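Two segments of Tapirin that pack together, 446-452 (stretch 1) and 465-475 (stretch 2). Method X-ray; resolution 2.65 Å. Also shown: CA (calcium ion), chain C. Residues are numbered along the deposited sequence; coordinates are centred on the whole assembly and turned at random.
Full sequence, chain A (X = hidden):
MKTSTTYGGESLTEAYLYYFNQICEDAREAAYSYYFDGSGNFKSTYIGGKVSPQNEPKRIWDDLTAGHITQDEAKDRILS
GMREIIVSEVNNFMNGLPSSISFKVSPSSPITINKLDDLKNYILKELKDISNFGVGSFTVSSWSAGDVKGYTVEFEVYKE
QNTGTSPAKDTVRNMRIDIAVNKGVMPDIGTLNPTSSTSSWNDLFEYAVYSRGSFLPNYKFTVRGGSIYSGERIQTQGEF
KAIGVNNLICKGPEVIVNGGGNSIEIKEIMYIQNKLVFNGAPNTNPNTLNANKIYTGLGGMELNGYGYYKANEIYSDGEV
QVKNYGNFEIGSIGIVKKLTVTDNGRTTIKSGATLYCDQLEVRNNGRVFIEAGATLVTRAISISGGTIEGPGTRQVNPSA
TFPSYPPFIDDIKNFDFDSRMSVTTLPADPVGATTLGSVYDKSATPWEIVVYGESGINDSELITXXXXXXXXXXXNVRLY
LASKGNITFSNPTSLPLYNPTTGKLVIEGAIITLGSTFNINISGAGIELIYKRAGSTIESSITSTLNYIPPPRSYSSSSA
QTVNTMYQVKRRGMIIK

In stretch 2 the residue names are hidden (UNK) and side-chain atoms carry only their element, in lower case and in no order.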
# COMPACT_ATOMS: atom_id res chain seq x y z
N PRO A 446 26.50 -1.68 1.58
CA PRO A 446 26.97 -0.59 0.73
C PRO A 446 26.86 0.78 1.37
O PRO A 446 26.21 0.93 2.41
CB PRO A 446 26.02 -0.66 -0.47
CG PRO A 446 25.29 -1.96 -0.35
CD PRO A 446 25.22 -2.23 1.10
N TRP A 447 27.49 1.78 0.74
CA TRP A 447 27.38 3.15 1.21
C TRP A 447 25.92 3.59 1.23
O TRP A 447 25.12 3.19 0.38
CB TRP A 447 28.17 4.09 0.30
CG TRP A 447 29.63 3.87 0.29
CD1 TRP A 447 30.38 3.13 1.18
CD2 TRP A 447 30.55 4.39 -0.67
NE1 TRP A 447 31.71 3.17 0.82
CE2 TRP A 447 31.84 3.93 -0.31
CE3 TRP A 447 30.41 5.21 -1.80
CZ2 TRP A 447 32.98 4.26 -1.03
CZ3 TRP A 447 31.54 5.53 -2.52
CH2 TRP A 447 32.81 5.06 -2.14
N GLU A 448 25.59 4.42 2.21
CA GLU A 448 24.24 4.92 2.38
C GLU A 448 24.26 6.44 2.29
O GLU A 448 25.15 7.10 2.82
CB GLU A 448 23.66 4.47 3.73
CG GLU A 448 23.68 2.96 3.96
CD GLU A 448 22.92 2.54 5.23
OE1 GLU A 448 22.27 3.42 5.87
OE2 GLU A 448 22.97 1.33 5.59
N ILE A 449 23.29 7.00 1.57
CA ILE A 449 23.17 8.45 1.49
C ILE A 449 21.69 8.76 1.50
O ILE A 449 20.89 8.04 0.89
CB ILE A 449 23.85 9.04 0.23
CG1 ILE A 449 23.54 10.54 0.11
CG2 ILE A 449 23.46 8.33 -1.04
CD1 ILE A 449 24.56 11.32 -0.75
N VAL A 450 21.31 9.79 2.24
CA VAL A 450 19.96 10.33 2.19
C VAL A 450 20.02 11.66 1.47
O VAL A 450 20.92 12.48 1.73
CB VAL A 450 19.35 10.48 3.59
CG1 VAL A 450 20.31 11.20 4.52
CG2 VAL A 450 18.03 11.21 3.49
N VAL A 451 19.10 11.87 0.54
CA VAL A 451 19.06 13.09 -0.27
C VAL A 451 17.81 13.87 0.10
O VAL A 451 16.69 13.36 0.01
CB VAL A 451 19.12 12.74 -1.76
CG1 VAL A 451 18.91 13.99 -2.62
CG2 VAL A 451 20.47 12.08 -2.07
N TYR A 452 17.99 15.12 0.53
CA TYR A 452 16.88 16.00 0.88
C TYR A 452 16.62 16.97 -0.26
O TYR A 452 17.55 17.60 -0.76
CB TYR A 452 17.16 16.77 2.16
CG TYR A 452 17.36 15.89 3.37
CD1 TYR A 452 16.27 15.43 4.10
CD2 TYR A 452 18.64 15.50 3.77
CE1 TYR A 452 16.46 14.62 5.22
CE2 TYR A 452 18.83 14.69 4.89
CZ TYR A 452 17.74 14.26 5.61
OH TYR A 452 17.91 13.46 6.71
N UNK A 465 24.45 15.64 -7.03
CA UNK A 465 24.59 15.64 -5.58
C UNK A 465 25.35 14.41 -5.09
O UNK A 465 26.30 14.53 -4.30
c UNK A 465 23.22 15.71 -4.91
o UNK A 465 23.79 17.32 -1.66
c UNK A 465 23.56 17.14 -2.88
c UNK A 465 23.30 15.74 -3.40
o UNK A 465 23.53 18.06 -3.74
N UNK A 466 24.96 13.22 -5.54
CA UNK A 466 25.59 12.00 -5.02
C UNK A 466 27.09 12.00 -5.31
O UNK A 466 27.91 11.77 -4.41
c UNK A 466 23.50 10.55 -4.96
c UNK A 466 25.73 9.51 -5.36
c UNK A 466 24.89 10.74 -5.59
N UNK A 467 27.48 12.27 -6.56
CA UNK A 467 28.90 12.27 -6.92
C UNK A 467 29.70 13.28 -6.12
O UNK A 467 30.88 13.04 -5.81
c UNK A 467 28.95 11.39 -9.27
o UNK A 467 29.81 10.49 -9.28
n UNK A 467 27.86 11.36 -10.06
c UNK A 467 29.08 12.59 -8.40
N UNK A 468 29.12 14.43 -5.83
CA UNK A 468 29.86 15.43 -5.08
C UNK A 468 30.21 14.91 -3.69
O UNK A 468 31.31 15.17 -3.18
c UNK A 468 29.06 16.71 -4.99
o UNK A 468 27.94 16.51 -4.13
N UNK A 469 29.29 14.18 -3.05
CA UNK A 469 29.53 13.75 -1.68
C UNK A 469 30.39 12.50 -1.61
O UNK A 469 31.19 12.35 -0.67
c UNK A 469 27.31 14.75 -0.81
c UNK A 469 28.02 15.87 -0.08
n UNK A 469 26.07 16.55 1.40
c UNK A 469 28.21 13.50 -0.94
c UNK A 469 27.08 16.96 0.38
N UNK A 470 30.28 11.62 -2.61
CA UNK A 470 30.90 10.31 -2.56
C UNK A 470 32.12 10.15 -3.45
O UNK A 470 32.80 9.13 -3.35
c UNK A 470 28.85 9.34 -0.64
c UNK A 470 28.59 9.21 -2.14
c UNK A 470 29.88 9.24 -2.95
c UNK A 470 27.84 7.92 -2.45
N UNK A 471 32.40 11.13 -4.31
CA UNK A 471 33.42 10.99 -5.34
C UNK A 471 33.10 9.94 -6.38
O UNK A 471 33.97 9.62 -7.19
N UNK A 472 31.90 9.37 -6.35
CA UNK A 472 31.42 8.43 -7.35
C UNK A 472 29.94 8.22 -7.09
O UNK A 472 29.33 8.89 -6.25
o UNK A 472 32.00 6.43 -6.06
c UNK A 472 32.19 7.10 -7.30
N UNK A 473 29.37 7.24 -7.79
CA UNK A 473 27.94 6.91 -7.68
C UNK A 473 27.82 5.43 -8.01
O UNK A 473 27.49 5.04 -9.14
c UNK A 473 25.02 6.71 -7.70
c UNK A 473 23.43 8.71 -8.75
c UNK A 473 23.64 6.67 -7.51
c UNK A 473 25.62 7.74 -8.41
c UNK A 473 22.85 7.69 -8.04
c UNK A 473 27.12 7.78 -8.64
c UNK A 473 24.81 8.73 -8.94
N UNK A 474 28.16 4.55 -7.06
CA UNK A 474 28.17 3.12 -7.37
C UNK A 474 26.75 2.59 -7.46
O UNK A 474 25.84 3.09 -6.79
c UNK A 474 28.46 4.82 -5.63
c UNK A 474 28.70 3.44 -5.04
c UNK A 474 28.92 2.49 -6.18
N UNK A 475 26.57 1.59 -8.32
CA UNK A 475 25.22 1.10 -8.57
C UNK A 475 24.59 0.50 -7.32
O UNK A 475 23.36 0.47 -7.22
c UNK A 475 25.26 0.06 -9.70
o UNK A 475 25.90 -1.13 -9.27
CA CA C . 23.95 20.16 -2.48

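Position 465, in the helix, carries three carbons in a row, the third bearing two oxygens, and makes no contact with stretch 1 within 4.5 Å: a carboxylate, hence Glu 465. Its OE1 lies 2.5 Å from CA of the calcium ion, which takes five further ligand atoms from elsewhere in the structure.

Position 466 has one carbon that forks to two more, with no heteroatom. One tip is 4.4 Å from CD1 of Ile 449 and the same tip 4.5 Å from CG2 of Val 451. Branching at CB with three carbons gives Val 466, touching through CG2.

Position 467 shows two carbons, the second carrying one oxygen and one nitrogen, and reaches nothing on stretch 1. The amide identifies Asn 467.

At position 468 a single carbon ends in one oxygen, without contact to stretch 1, which is Ser 468. Its OG donates a hydrogen bond to Glu 465 O at 2.6 Å.

Position 469 is a chain of four carbons ending in nitrogen, and its CB approaches CD1 of Ile 449 at 4.3 Å: the pattern of Lys 469. Its NZ forms a long salt bridge of 3.9 Å with OE2 of Glu 465.

Position 470 has four carbons forked at the second, and one tip stands 3.8 Å from CE3 of Trp 447: Leu 470, the tip being CD1.

Position 471 has no side-chain atoms, touches nothing on stretch 1 and is Gly 471. It is the first residue to leave helical geometry, with phi 65° and psi 8°; positive phi by itself favours glycine.

Position 472 again has one carbon and one oxygen, the oxygen near the plane of the Trp 447 ring, at the edge, 3.7 Å from CZ3: Ser 472, through OG.

Position 473 has one carbon followed by a six-carbon ring without oxygen, its CA-to-CB bond pointing away from stretch 1, giving Phe 473.

Position 474 has three carbons closing a ring onto the backbone nitrogen, the middle one 4.1 Å from CE3 of Trp 447. The closure defines Pro 474, the atom being CG.

Position 475, one carbon then one oxygen, beyond reach of stretch 1, is Ser 475.

The contact buries 363 Å² in total and contains no hydrogen bond between the stretches; it rests chiefly on apolar packing. Trp 447, Ile 449 and Val 451 alternate along stretch 1 with CA-to-CB bonds toward stretch 2, whereas that of Glu 448 points away. Ile 449 and Val 451 meet Val 466, and Trp 447 spans the helix end and the following loop through Leu 470, Ser 472 and Pro 474.

Stretch 2 465-475: EVNSKLGSFPS
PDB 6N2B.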